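Local coordinates for protein octaprenyl Pyrophosphate Synthase (Helicobacter pylori, PDB 3TC1) that probably condenses isopentenyl diphosphate units onto an allylic diphosphate primer to build the octaprenyl diphosphate chain, using magnesium ions as cofactor, at residues B[10-15]-B[62-67]; B[14-19]-B[109-114]; B[25-30]-B[94-99]; B[67-72]-B[164-169]. One frame throughout, in Å; residues are numbered along the deposited sequence.

Contact 1 (B[10-15]-B[62-67]); sequences QNKIAS and LCTIVE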
loop_
_atom_site.group_PDB
_atom_site.type_symbol
_atom_site.label_atom_id
_atom_site.label_comp_id
_atom_site.label_asym_id
_atom_site.label_seq_id
_atom_site.Cartn_x
_atom_site.Cartn_y
_atom_site.Cartn_z
ATOM N N GLN B 10 -3.612 12.213 17.373
ATOM C CA GLN B 10 -2.862 11.048 17.828
ATOM C C GLN B 10 -3.865 10.005 18.338
ATOM O O GLN B 10 -3.753 8.807 18.048
ATOM C CB GLN B 10 -1.917 11.475 18.953
ATOM C CG GLN B 10 -1.057 10.380 19.549
ATOM C CD GLN B 10 -0.224 10.883 20.722
ATOM O OE1 GLN B 10 0.531 11.850 20.595
ATOM N NE2 GLN B 10 -0.360 10.228 21.870
ATOM N N ASN B 11 -4.854 10.465 19.097
ATOM C CA ASN B 11 -5.866 9.567 19.632
ATOM C C ASN B 11 -6.817 9.023 18.563
ATOM O O ASN B 11 -7.315 7.901 18.689
ATOM C CB ASN B 11 -6.643 10.260 20.754
ATOM C CG ASN B 11 -5.798 10.457 22.004
ATOM O OD1 ASN B 11 -4.977 9.604 22.347
ATOM N ND2 ASN B 11 -6.002 11.572 22.694
ATOM N N LYS B 12 -7.070 9.803 17.517
ATOM C CA LYS B 12 -7.939 9.343 16.432
ATOM C C LYS B 12 -7.259 8.195 15.690
ATOM O O LYS B 12 -7.906 7.212 15.314
ATOM C CB LYS B 12 -8.239 10.477 15.446
ATOM C CG LYS B 12 -9.359 11.406 15.886
ATOM C CD LYS B 12 -9.687 12.436 14.807
ATOM C CE LYS B 12 -10.949 13.221 15.152
ATOM N NZ LYS B 12 -12.153 12.339 15.191
ATOM N N ILE B 13 -5.955 8.330 15.474
ATOM C CA ILE B 13 -5.181 7.292 14.805
ATOM C C ILE B 13 -5.294 5.998 15.610
ATOM O O ILE B 13 -5.519 4.923 15.051
ATOM C CB ILE B 13 -3.690 7.682 14.701
ATOM C CG1 ILE B 13 -3.532 8.917 13.815
ATOM C CG2 ILE B 13 -2.884 6.524 14.130
ATOM C CD1 ILE B 13 -2.108 9.471 13.777
ATOM N N ALA B 14 -5.139 6.109 16.927
ATOM C CA ALA B 14 -5.226 4.949 17.811
ATOM C C ALA B 14 -6.619 4.326 17.758
ATOM O O ALA B 14 -6.763 3.106 17.789
ATOM C CB ALA B 14 -4.887 5.351 19.243
ATOM N N SER B 15 -7.644 5.166 17.690
ATOM C CA SER B 15 -9.011 4.675 17.623
ATOM C C SER B 15 -9.260 3.939 16.309
ATOM O O SER B 15 -9.900 2.887 16.291
ATOM C CB SER B 15 -9.999 5.836 17.755
ATOM O OG SER B 15 -9.882 6.450 19.025
ATOM N N LEU B 62 -9.325 14.704 8.644
ATOM C CA LEU B 62 -8.488 14.897 7.467
ATOM C C LEU B 62 -7.012 14.814 7.835
ATOM O O LEU B 62 -6.208 14.224 7.101
ATOM C CB LEU B 62 -8.779 16.253 6.815
ATOM C CG LEU B 62 -8.022 16.522 5.506
ATOM C CD1 LEU B 62 -8.386 15.462 4.483
ATOM C CD2 LEU B 62 -8.383 17.905 4.962
ATOM N N CYS B 63 -6.653 15.423 8.964
ATOM C CA CYS B 63 -5.270 15.402 9.435
ATOM C C CYS B 63 -4.875 13.968 9.779
ATOM O O CYS B 63 -3.741 13.551 9.556
ATOM C CB CYS B 63 -5.110 16.285 10.676
ATOM S SG CYS B 63 -5.232 18.066 10.369
ATOM N N THR B 64 -5.820 13.215 10.325
ATOM C CA THR B 64 -5.561 11.833 10.693
ATOM C C THR B 64 -5.257 11.020 9.436
ATOM O O THR B 64 -4.319 10.224 9.416
ATOM C CB THR B 64 -6.765 11.234 11.443
ATOM O OG1 THR B 64 -7.025 12.021 12.612
ATOM C CG2 THR B 64 -6.473 9.800 11.870
ATOM N N ILE B 65 -6.052 11.231 8.391
ATOM C CA ILE B 65 -5.868 10.554 7.112
ATOM C C ILE B 65 -4.478 10.873 6.558
ATOM O O ILE B 65 -3.750 9.981 6.121
ATOM C CB ILE B 65 -6.942 11.017 6.088
ATOM C CG1 ILE B 65 -8.309 10.450 6.480
ATOM C CG2 ILE B 65 -6.555 10.592 4.672
ATOM C CD1 ILE B 65 -9.468 11.060 5.695
ATOM N N VAL B 66 -4.110 12.150 6.582
ATOM C CA VAL B 66 -2.804 12.559 6.080
ATOM C C VAL B 66 -1.637 11.951 6.869
ATOM O O VAL B 66 -0.648 11.514 6.279
ATOM C CB VAL B 66 -2.679 14.099 6.068
ATOM C CG1 VAL B 66 -1.226 14.517 5.848
ATOM C CG2 VAL B 66 -3.556 14.675 4.949
ATOM N N GLU B 67 -1.742 11.918 8.192
ATOM C CA GLU B 67 -0.665 11.350 9.003
ATOM C C GLU B 67 -0.552 9.832 8.801
ATOM O O GLU B 67 0.546 9.272 8.840
ATOM C CB GLU B 67 -0.886 11.655 10.490
ATOM C CG GLU B 67 -0.841 13.148 10.869
ATOM C CD GLU B 67 0.481 13.838 10.511
ATOM O OE1 GLU B 67 1.466 13.146 10.180
ATOM O OE2 GLU B 67 0.534 15.087 10.572
#
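T64 stands at the centre of this helix crossing, its two branches shared between neighbouring residues of helix 3-18. The methyl CG2 lies against the methylene CG1 of I13 at 3.6 Å, the two side chains alongside and running opposite ways. The hydroxyl branch faces K12, whose chain runs across it at about a right angle: CB of K12 comes to 3.4 Å from OG1 of T64 and its CD to 3.5 Å. That oxygen is satisfied within its own helix by L60 O, so K12 offers it methylene packing. With OG1 beside its backbone N (chi1 -58°), T64 can both bond back to L60 and present CG2 to I13. K12 bends at its last torsion and carries NZ away to D57 and N61, a lysine suiting a place that needs an apolar stem and a charged end. One turn on, CD1 of I13 reaches CB of E67 at 4.1 Å, while the E67 carboxylate turns off to S40. A small beta-branched residue at the crossing lets the CA atoms of I13 and T64 come within 6.1 Å. The axes of segments 10-15 and 62-67 approach to 9.3 Å and cross at -70°, a steep helix-helix packing of the all-alpha polyprenyl synthetase fold.

Contact 2 (B[14-19]-B[109-114]); sequences ASWIKE and YSKAFF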
loop_
_atom_site.group_PDB
_atom_site.type_symbol
_atom_site.label_atom_id
_atom_site.label_comp_id
_atom_site.label_asym_id
_atom_site.label_seq_id
_atom_site.Cartn_x
_atom_site.Cartn_y
_atom_site.Cartn_z
ATOM N N ALA B 14 -5.139 6.109 16.927
ATOM C CA ALA B 14 -5.226 4.949 17.811
ATOM C C ALA B 14 -6.619 4.326 17.758
ATOM O O ALA B 14 -6.763 3.106 17.789
ATOM C CB ALA B 14 -4.887 5.351 19.243
ATOM N N SER B 15 -7.644 5.166 17.690
ATOM C CA SER B 15 -9.011 4.675 17.623
ATOM C C SER B 15 -9.260 3.939 16.309
ATOM O O SER B 15 -9.900 2.887 16.291
ATOM C CB SER B 15 -9.999 5.836 17.755
ATOM O OG SER B 15 -9.882 6.450 19.025
ATOM N N TRP B 16 -8.756 4.496 15.212
ATOM C CA TRP B 16 -8.931 3.884 13.901
ATOM C C TRP B 16 -8.221 2.530 13.822
ATOM O O TRP B 16 -8.708 1.605 13.168
ATOM C CB TRP B 16 -8.423 4.832 12.804
ATOM C CG TRP B 16 -9.341 6.011 12.548
ATOM C CD1 TRP B 16 -10.465 6.346 13.253
ATOM C CD2 TRP B 16 -9.215 6.990 11.509
ATOM N NE1 TRP B 16 -11.049 7.471 12.713
ATOM C CE2 TRP B 16 -10.302 7.886 11.643
ATOM C CE3 TRP B 16 -8.294 7.195 10.474
ATOM C CZ2 TRP B 16 -10.491 8.975 10.782
ATOM C CZ3 TRP B 16 -8.485 8.282 9.612
ATOM C CH2 TRP B 16 -9.576 9.154 9.776
ATOM N N ILE B 17 -7.073 2.410 14.483
ATOM C CA ILE B 17 -6.348 1.140 14.486
ATOM C C ILE B 17 -7.162 0.120 15.279
ATOM O O ILE B 17 -7.274 -1.036 14.881
ATOM C CB ILE B 17 -4.936 1.277 15.120
ATOM C CG1 ILE B 17 -4.023 2.056 14.178
ATOM C CG2 ILE B 17 -4.334 -0.107 15.395
ATOM C CD1 ILE B 17 -3.819 1.391 12.833
ATOM N N LYS B 18 -7.736 0.549 16.399
ATOM C CA LYS B 18 -8.550 -0.352 17.212
ATOM C C LYS B 18 -9.810 -0.788 16.461
ATOM O O LYS B 18 -10.336 -1.872 16.704
ATOM C CB LYS B 18 -8.947 0.312 18.533
ATOM C CG LYS B 18 -7.834 0.378 19.569
ATOM C CD LYS B 18 -8.347 0.977 20.871
ATOM C CE LYS B 18 -7.291 0.952 21.971
ATOM N NZ LYS B 18 -6.094 1.773 21.641
ATOM N N GLU B 19 -10.295 0.059 15.559
ATOM C CA GLU B 19 -11.485 -0.267 14.779
ATOM C C GLU B 19 -11.224 -1.417 13.808
ATOM O O GLU B 19 -12.161 -2.045 13.315
ATOM C CB GLU B 19 -11.982 0.964 14.011
ATOM C CG GLU B 19 -12.447 2.092 14.928
ATOM C CD GLU B 19 -12.993 3.308 14.182
ATOM O OE1 GLU B 19 -12.768 3.438 12.960
ATOM O OE2 GLU B 19 -13.643 4.146 14.839
ATOM N N TYR B 109 -2.712 2.582 4.660
ATOM C CA TYR B 109 -3.220 3.166 3.420
ATOM C C TYR B 109 -4.710 2.900 3.193
ATOM O O TYR B 109 -5.459 3.815 2.865
ATOM C CB TYR B 109 -2.464 2.623 2.202
ATOM C CG TYR B 109 -1.153 3.307 1.881
ATOM C CD1 TYR B 109 -1.059 4.700 1.832
ATOM C CD2 TYR B 109 -0.013 2.558 1.574
ATOM C CE1 TYR B 109 0.135 5.331 1.483
ATOM C CE2 TYR B 109 1.186 3.178 1.221
ATOM C CZ TYR B 109 1.253 4.564 1.180
ATOM O OH TYR B 109 2.435 5.181 0.845
ATOM N N SER B 110 -5.134 1.648 3.347
ATOM C CA SER B 110 -6.538 1.303 3.115
ATOM C C SER B 110 -7.495 1.887 4.158
ATOM O O SER B 110 -8.569 2.377 3.807
ATOM C CB SER B 110 -6.709 -0.221 3.006
ATOM O OG SER B 110 -6.122 -0.903 4.097
ATOM N N LYS B 111 -7.111 1.848 5.431
ATOM C CA LYS B 111 -7.959 2.412 6.477
ATOM C C LYS B 111 -8.084 3.910 6.225
ATOM O O LYS B 111 -9.162 4.484 6.367
ATOM C CB LYS B 111 -7.361 2.157 7.867
ATOM C CG LYS B 111 -8.133 2.812 9.028
ATOM C CD LYS B 111 -9.597 2.355 9.107
ATOM C CE LYS B 111 -10.323 3.024 10.274
ATOM N NZ LYS B 111 -11.776 2.696 10.351
ATOM N N ALA B 112 -6.978 4.536 5.831
ATOM C CA ALA B 112 -6.981 5.964 5.553
ATOM C C ALA B 112 -7.885 6.305 4.370
ATOM O O ALA B 112 -8.631 7.279 4.426
ATOM C CB ALA B 112 -5.564 6.454 5.285
ATOM N N PHE B 113 -7.822 5.509 3.302
ATOM C CA PHE B 113 -8.661 5.762 2.127
ATOM C C PHE B 113 -10.126 5.509 2.437
ATOM O O PHE B 113 -11.011 6.176 1.890
ATOM C CB PHE B 113 -8.272 4.861 0.958
ATOM C CG PHE B 113 -8.957 5.222 -0.338
ATOM C CD1 PHE B 113 -8.452 6.234 -1.154
ATOM C CD2 PHE B 113 -10.116 4.562 -0.735
ATOM C CE1 PHE B 113 -9.092 6.578 -2.349
ATOM C CE2 PHE B 113 -10.762 4.897 -1.922
ATOM C CZ PHE B 113 -10.247 5.909 -2.734
ATOM N N PHE B 114 -10.382 4.528 3.293
ATOM C CA PHE B 114 -11.750 4.206 3.658
ATOM C C PHE B 114 -12.390 5.439 4.280
ATOM O O PHE B 114 -13.504 5.821 3.923
ATOM C CB PHE B 114 -11.784 3.045 4.652
ATOM C CG PHE B 114 -13.171 2.709 5.133
ATOM C CD1 PHE B 114 -14.050 2.000 4.322
ATOM C CD2 PHE B 114 -13.614 3.146 6.380
ATOM C CE1 PHE B 114 -15.354 1.734 4.744
ATOM C CE2 PHE B 114 -14.916 2.887 6.811
ATOM C CZ PHE B 114 -15.788 2.181 5.992
#
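Within the all-helical prenyltransferase fold, K111 of helix 92-116 reaches across to W16 and E19, near the end of helix 3-18, joining a salt bridge to a cation-pi contact. On the same helix, F113 stacks on F113 of the second subunit, as fits the family's dimer. The lysine leaves its backbone with CG opposite the N atom (chi1 175°) and bends once, at chi2, after which CD, CE and NZ run out straight across the tryptophan. Its CE presses on CB of W16 at 3.6 Å and lies equally near the W16 carbonyl O. The ammonium stands over the face of the five-membered ring, with NZ 5.0 Å from the centroid of that W16 ring and 23° off its normal. A tryptophan suits this place because it gives the lysine an electron-rich surface beneath its ammonium, while its six-membered ring extends to T64 and M68 of helix 53-80. E115 supplies a second carboxylate, and two acidic partners probably stabilise the charged lysine. The bond across the contact runs from K111 NZ to E19 OE1, 2.9 Å long and met nearly along the C-O axis.

Contact 3 (B[25-30]-B[94-99]); sequences IDELFS and ALFGNF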
loop_
_atom_site.group_PDB
_atom_site.type_symbol
_atom_site.label_atom_id
_atom_site.label_comp_id
_atom_site.label_asym_id
_atom_site.label_seq_id
_atom_site.Cartn_x
_atom_site.Cartn_y
_atom_site.Cartn_z
ATOM N N ILE B 25 -2.438 -6.634 14.701
ATOM C CA ILE B 25 -2.163 -5.292 14.222
ATOM C C ILE B 25 -1.897 -4.371 15.410
ATOM O O ILE B 25 -1.044 -3.486 15.330
ATOM C CB ILE B 25 -3.332 -4.772 13.347
ATOM C CG1 ILE B 25 -3.296 -5.492 11.994
ATOM C CG2 ILE B 25 -3.231 -3.260 13.160
ATOM C CD1 ILE B 25 -4.473 -5.192 11.080
ATOM N N ASP B 26 -2.605 -4.581 16.518
ATOM C CA ASP B 26 -2.380 -3.755 17.703
ATOM C C ASP B 26 -0.923 -3.887 18.129
ATOM O O ASP B 26 -0.294 -2.914 18.554
ATOM C CB ASP B 26 -3.262 -4.193 18.876
ATOM C CG ASP B 26 -4.735 -3.920 18.648
ATOM O OD1 ASP B 26 -5.075 -3.022 17.845
ATOM O OD2 ASP B 26 -5.556 -4.599 19.298
ATOM N N GLU B 27 -0.393 -5.103 18.014
ATOM C CA GLU B 27 0.990 -5.372 18.391
ATOM C C GLU B 27 1.956 -4.616 17.483
ATOM O O GLU B 27 2.895 -3.976 17.956
ATOM C CB GLU B 27 1.272 -6.873 18.309
ATOM C CG GLU B 27 2.598 -7.290 18.918
ATOM C CD GLU B 27 2.901 -8.756 18.690
ATOM O OE1 GLU B 27 2.005 -9.594 18.930
ATOM O OE2 GLU B 27 4.038 -9.071 18.274
ATOM N N LEU B 28 1.727 -4.692 16.176
ATOM C CA LEU B 28 2.583 -4.001 15.216
ATOM C C LEU B 28 2.543 -2.494 15.458
ATOM O O LEU B 28 3.582 -1.831 15.509
ATOM C CB LEU B 28 2.125 -4.299 13.787
ATOM C CG LEU B 28 2.092 -5.769 13.354
ATOM C CD1 LEU B 28 1.558 -5.874 11.928
ATOM C CD2 LEU B 28 3.487 -6.361 13.444
ATOM N N PHE B 29 1.332 -1.962 15.605
ATOM C CA PHE B 29 1.138 -0.533 15.835
ATOM C C PHE B 29 1.859 -0.005 17.080
ATOM O O PHE B 29 2.347 1.126 17.081
ATOM C CB PHE B 29 -0.359 -0.213 15.952
ATOM C CG PHE B 29 -0.651 1.249 16.172
ATOM C CD1 PHE B 29 -0.297 2.196 15.212
ATOM C CD2 PHE B 29 -1.264 1.681 17.344
ATOM C CE1 PHE B 29 -0.548 3.555 15.420
ATOM C CE2 PHE B 29 -1.522 3.040 17.563
ATOM C CZ PHE B 29 -1.162 3.976 16.599
ATOM N N SER B 30 1.922 -0.817 18.132
ATOM C CA SER B 30 2.573 -0.401 19.374
ATOM C C SER B 30 4.069 -0.142 19.222
ATOM O O SER B 30 4.675 0.498 20.080
ATOM C CB SER B 30 2.360 -1.445 20.476
ATOM O OG SER B 30 3.117 -2.620 20.229
ATOM N N ALA B 94 12.353 -4.484 10.909
ATOM C CA ALA B 94 13.436 -5.078 11.687
ATOM C C ALA B 94 12.878 -5.923 12.830
ATOM O O ALA B 94 13.484 -6.919 13.228
ATOM C CB ALA B 94 14.343 -3.989 12.242
ATOM N N LEU B 95 11.718 -5.521 13.344
ATOM C CA LEU B 95 11.075 -6.222 14.453
ATOM C C LEU B 95 10.067 -7.292 14.030
ATOM O O LEU B 95 9.873 -8.284 14.744
ATOM C CB LEU B 95 10.363 -5.211 15.364
ATOM C CG LEU B 95 11.213 -4.154 16.077
ATOM C CD1 LEU B 95 10.302 -3.115 16.717
ATOM C CD2 LEU B 95 12.096 -4.822 17.124
ATOM N N PHE B 96 9.434 -7.104 12.873
ATOM C CA PHE B 96 8.420 -8.053 12.414
ATOM C C PHE B 96 8.578 -8.591 10.991
ATOM O O PHE B 96 7.692 -9.288 10.491
ATOM C CB PHE B 96 7.040 -7.406 12.564
ATOM C CG PHE B 96 6.781 -6.860 13.940
ATOM C CD1 PHE B 96 6.415 -7.706 14.984
ATOM C CD2 PHE B 96 6.931 -5.500 14.201
ATOM C CE1 PHE B 96 6.200 -7.207 16.270
ATOM C CE2 PHE B 96 6.718 -4.989 15.483
ATOM C CZ PHE B 96 6.352 -5.844 16.519
ATOM N N GLY B 97 9.694 -8.278 10.342
ATOM C CA GLY B 97 9.916 -8.761 8.989
ATOM C C GLY B 97 9.338 -7.853 7.916
ATOM O O GLY B 97 8.359 -7.145 8.153
ATOM N N ASN B 98 9.942 -7.879 6.731
ATOM C CA ASN B 98 9.490 -7.049 5.620
ATOM C C ASN B 98 8.015 -7.223 5.305
ATOM O O ASN B 98 7.296 -6.244 5.105
ATOM C CB ASN B 98 10.294 -7.350 4.355
ATOM C CG ASN B 98 11.725 -6.879 4.452
ATOM O OD1 ASN B 98 12.006 -5.827 5.030
ATOM N ND2 ASN B 98 12.642 -7.647 3.869
ATOM N N PHE B 99 7.570 -8.472 5.255
ATOM C CA PHE B 99 6.181 -8.767 4.940
ATOM C C PHE B 99 5.198 -8.020 5.836
ATOM O O PHE B 99 4.237 -7.430 5.344
ATOM C CB PHE B 99 5.909 -10.265 5.052
ATOM C CG PHE B 99 4.582 -10.677 4.481
ATOM C CD1 PHE B 99 4.400 -10.749 3.107
ATOM C CD2 PHE B 99 3.513 -10.979 5.313
ATOM C CE1 PHE B 99 3.175 -11.119 2.567
ATOM C CE2 PHE B 99 2.280 -11.349 4.784
ATOM C CZ PHE B 99 2.112 -11.420 3.408
#
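F96 is the residue of 94-99 that meets helix 23-29, and just before it L95 packs its side chain on K31, which F96 also touches. The phenylalanine ring takes L28 on one face: CD2 of L28 sits 3.6 Å from the centroid of the F96 ring, 19° off its normal, in a CH-pi contact. The methyl is displaced toward the rim on the CB side, where it is 3.4 Å from CG of F96. At the edge of the same ring, E27 brings its carboxylate in near the ring plane, with OE2 3.5 Å from CE1 of F96, where the partly positive C-H rim suits an anionic oxygen. The E27 chain is extended to get there, and its carboxylate is turned 58° against the ring. Contacts of this kind tie the short helix 23-29 to the start of helix 92-116 in the all-alpha synthetase fold, beside F143 of the second subunit, on which E27 and L28 also pack. G97 comes next, with a positive phi of 87°, a backbone shape that glycine adopts readily. The helix kinks here, where the amides of N98 and F99 lose their bonds to the preceding turn.

Contact 4 (B[67-72]-B[164-169]); sequences EMIQTA and AHFIEA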
loop_
_atom_site.group_PDB
_atom_site.type_symbol
_atom_site.label_atom_id
_atom_site.label_comp_id
_atom_site.label_asym_id
_atom_site.label_seq_id
_atom_site.Cartn_x
_atom_site.Cartn_y
_atom_site.Cartn_z
ATOM N N GLU B 67 -1.742 11.918 8.192
ATOM C CA GLU B 67 -0.665 11.350 9.003
ATOM C C GLU B 67 -0.552 9.832 8.801
ATOM O O GLU B 67 0.546 9.272 8.840
ATOM C CB GLU B 67 -0.886 11.655 10.490
ATOM C CG GLU B 67 -0.841 13.148 10.869
ATOM C CD GLU B 67 0.481 13.838 10.511
ATOM O OE1 GLU B 67 1.466 13.146 10.180
ATOM O OE2 GLU B 67 0.534 15.087 10.572
ATOM N N MET B 68 -1.682 9.163 8.584
ATOM C CA MET B 68 -1.649 7.718 8.378
ATOM C C MET B 68 -1.022 7.378 7.036
ATOM O O MET B 68 -0.315 6.378 6.906
ATOM C CB MET B 68 -3.054 7.125 8.506
ATOM C CG MET B 68 -3.506 7.095 9.953
ATOM S SD MET B 68 -5.069 6.287 10.236
ATOM C CE MET B 68 -4.626 4.576 9.976
ATOM N N ILE B 69 -1.272 8.225 6.042
ATOM C CA ILE B 69 -0.691 8.042 4.718
ATOM C C ILE B 69 0.821 8.224 4.849
ATOM O O ILE B 69 1.607 7.436 4.316
ATOM C CB ILE B 69 -1.247 9.090 3.720
ATOM C CG1 ILE B 69 -2.684 8.722 3.339
ATOM C CG2 ILE B 69 -0.362 9.175 2.484
ATOM C CD1 ILE B 69 -3.409 9.814 2.581
ATOM N N GLN B 70 1.222 9.275 5.556
ATOM C CA GLN B 70 2.640 9.551 5.763
ATOM C C GLN B 70 3.300 8.350 6.453
ATOM O O GLN B 70 4.375 7.912 6.052
ATOM C CB GLN B 70 2.818 10.813 6.624
ATOM C CG GLN B 70 4.268 11.142 6.981
ATOM C CD GLN B 70 5.130 11.415 5.760
ATOM O OE1 GLN B 70 4.623 11.565 4.651
ATOM N NE2 GLN B 70 6.446 11.490 5.962
ATOM N N THR B 71 2.656 7.829 7.493
ATOM C CA THR B 71 3.193 6.676 8.218
ATOM C C THR B 71 3.293 5.448 7.313
ATOM O O THR B 71 4.257 4.690 7.399
ATOM C CB THR B 71 2.324 6.308 9.444
ATOM O OG1 THR B 71 2.335 7.390 10.382
ATOM C CG2 THR B 71 2.870 5.048 10.131
ATOM N N ALA B 72 2.300 5.248 6.448
ATOM C CA ALA B 72 2.322 4.101 5.543
ATOM C C ALA B 72 3.506 4.195 4.588
ATOM O O ALA B 72 4.200 3.205 4.342
ATOM C CB ALA B 72 1.014 4.018 4.747
ATOM N N ALA B 164 7.171 17.175 -1.952
ATOM C CA ALA B 164 6.444 18.418 -2.186
ATOM C C ALA B 164 4.953 18.324 -2.486
ATOM O O ALA B 164 4.149 18.974 -1.821
ATOM C CB ALA B 164 7.142 19.219 -3.274
ATOM N N HIS B 165 4.585 17.534 -3.488
ATOM C CA HIS B 165 3.182 17.400 -3.876
ATOM C C HIS B 165 2.233 16.887 -2.800
ATOM O O HIS B 165 1.062 17.252 -2.786
ATOM C CB HIS B 165 3.067 16.529 -5.128
ATOM C CG HIS B 165 3.509 17.223 -6.379
ATOM N ND1 HIS B 165 2.885 18.354 -6.861
ATOM C CD2 HIS B 165 4.527 16.962 -7.233
ATOM C CE1 HIS B 165 3.500 18.760 -7.959
ATOM N NE2 HIS B 165 4.499 17.933 -8.207
ATOM N N PHE B 166 2.722 16.036 -1.907
ATOM C CA PHE B 166 1.879 15.520 -0.840
ATOM C C PHE B 166 1.526 16.650 0.133
ATOM O O PHE B 166 0.371 16.786 0.552
ATOM C CB PHE B 166 2.595 14.370 -0.125
ATOM C CG PHE B 166 1.819 13.774 1.014
ATOM C CD1 PHE B 166 0.431 13.670 0.960
ATOM C CD2 PHE B 166 2.482 13.277 2.130
ATOM C CE1 PHE B 166 -0.283 13.077 2.007
ATOM C CE2 PHE B 166 1.779 12.683 3.177
ATOM C CZ PHE B 166 0.392 12.584 3.114
ATOM N N ILE B 167 2.511 17.468 0.495
ATOM C CA ILE B 167 2.241 18.586 1.401
ATOM C C ILE B 167 1.304 19.554 0.675
ATOM O O ILE B 167 0.350 20.077 1.257
ATOM C CB ILE B 167 3.548 19.305 1.817
ATOM C CG1 ILE B 167 4.421 18.343 2.626
ATOM C CG2 ILE B 167 3.230 20.548 2.656
ATOM C CD1 ILE B 167 5.799 18.885 2.984
ATOM N N GLU B 168 1.576 19.781 -0.604
ATOM C CA GLU B 168 0.731 20.651 -1.415
ATOM C C GLU B 168 -0.706 20.134 -1.378
ATOM O O GLU B 168 -1.647 20.896 -1.141
ATOM C CB GLU B 168 1.212 20.660 -2.865
ATOM C CG GLU B 168 0.237 21.323 -3.830
ATOM C CD GLU B 168 0.651 21.178 -5.281
ATOM O OE1 GLU B 168 1.024 20.058 -5.683
ATOM O OE2 GLU B 168 0.594 22.178 -6.024
ATOM N N ALA B 169 -0.864 18.831 -1.617
ATOM C CA ALA B 169 -2.184 18.201 -1.631
ATOM C C ALA B 169 -2.864 18.225 -0.272
ATOM O O ALA B 169 -4.091 18.332 -0.182
ATOM C CB ALA B 169 -2.071 16.761 -2.129
#
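An amide oxygen set at the rim of a phenylalanine is the unusual feature here: OE1 of Q70 lies in the plane of the F166 ring, 3.4 Å from CE2 and 3.7 Å from CD2. The Q70 amide and the F166 ring are almost coplanar, 17° apart, so the partly negative oxygen looks at the partly positive C-H edge and not at the electron-rich face. The glutamine gets there by a bend: CG stands opposite the backbone N, and at chi2 (62°) the chain folds so that the amide swings to the edge of the F166 ring. F166 extends straight out of its own helix, CG opposite the backbone N (chi1 179°), and thrusts the far end of its ring between Q70 and I69. On the I69 side the methyl branch CG2 meets CZ of F166 at 3.5 Å, approaching obliquely, with CB behind it at 3.9 Å from the same CZ. A flat, long aromatic suits this place, because the CA atoms of Q70 and F166 are 8.9 Å apart and the ring spans much of that distance, with A130 and L134 of helix 121-144 packed against it as well. R39 of helix 38-44 touches both Q70 and F166. On another side of helix 152-177, H165 donates through ND1 to OE1 of E168 at 2.8 Å, the acceptor lying near the imidazole plane. The Q70 side chain is about 11 Å from the bound magnesium ion, and the packing joins two long helices of the central bundle that, in polyprenyl synthetases, surrounds the active-site cavity.

Contacts 1 and 2 lie side by side, centres about 8 Å apart, both made by helix 3-18; W16 of contact 2 joins them, its CZ3 being 3.4 Å from CG2 of T64. The indole leads on to contact 4, with CE3 of W16 3.4 Å from SD of M68. Contacts 1 and 4 share E67 on helix 53-80, about 12 Å apart between centres. Contact 3 lies outermost, about 21 Å from contact 4 between centres and without touching it, but F29 packs on I13 and I17, meeting contacts 1 and 2. Contacts 2 and 3 touch the second subunit, whereas contact 4 lies deepest, toward the magnesium ion and the aspartate-rich end of helix 53-80.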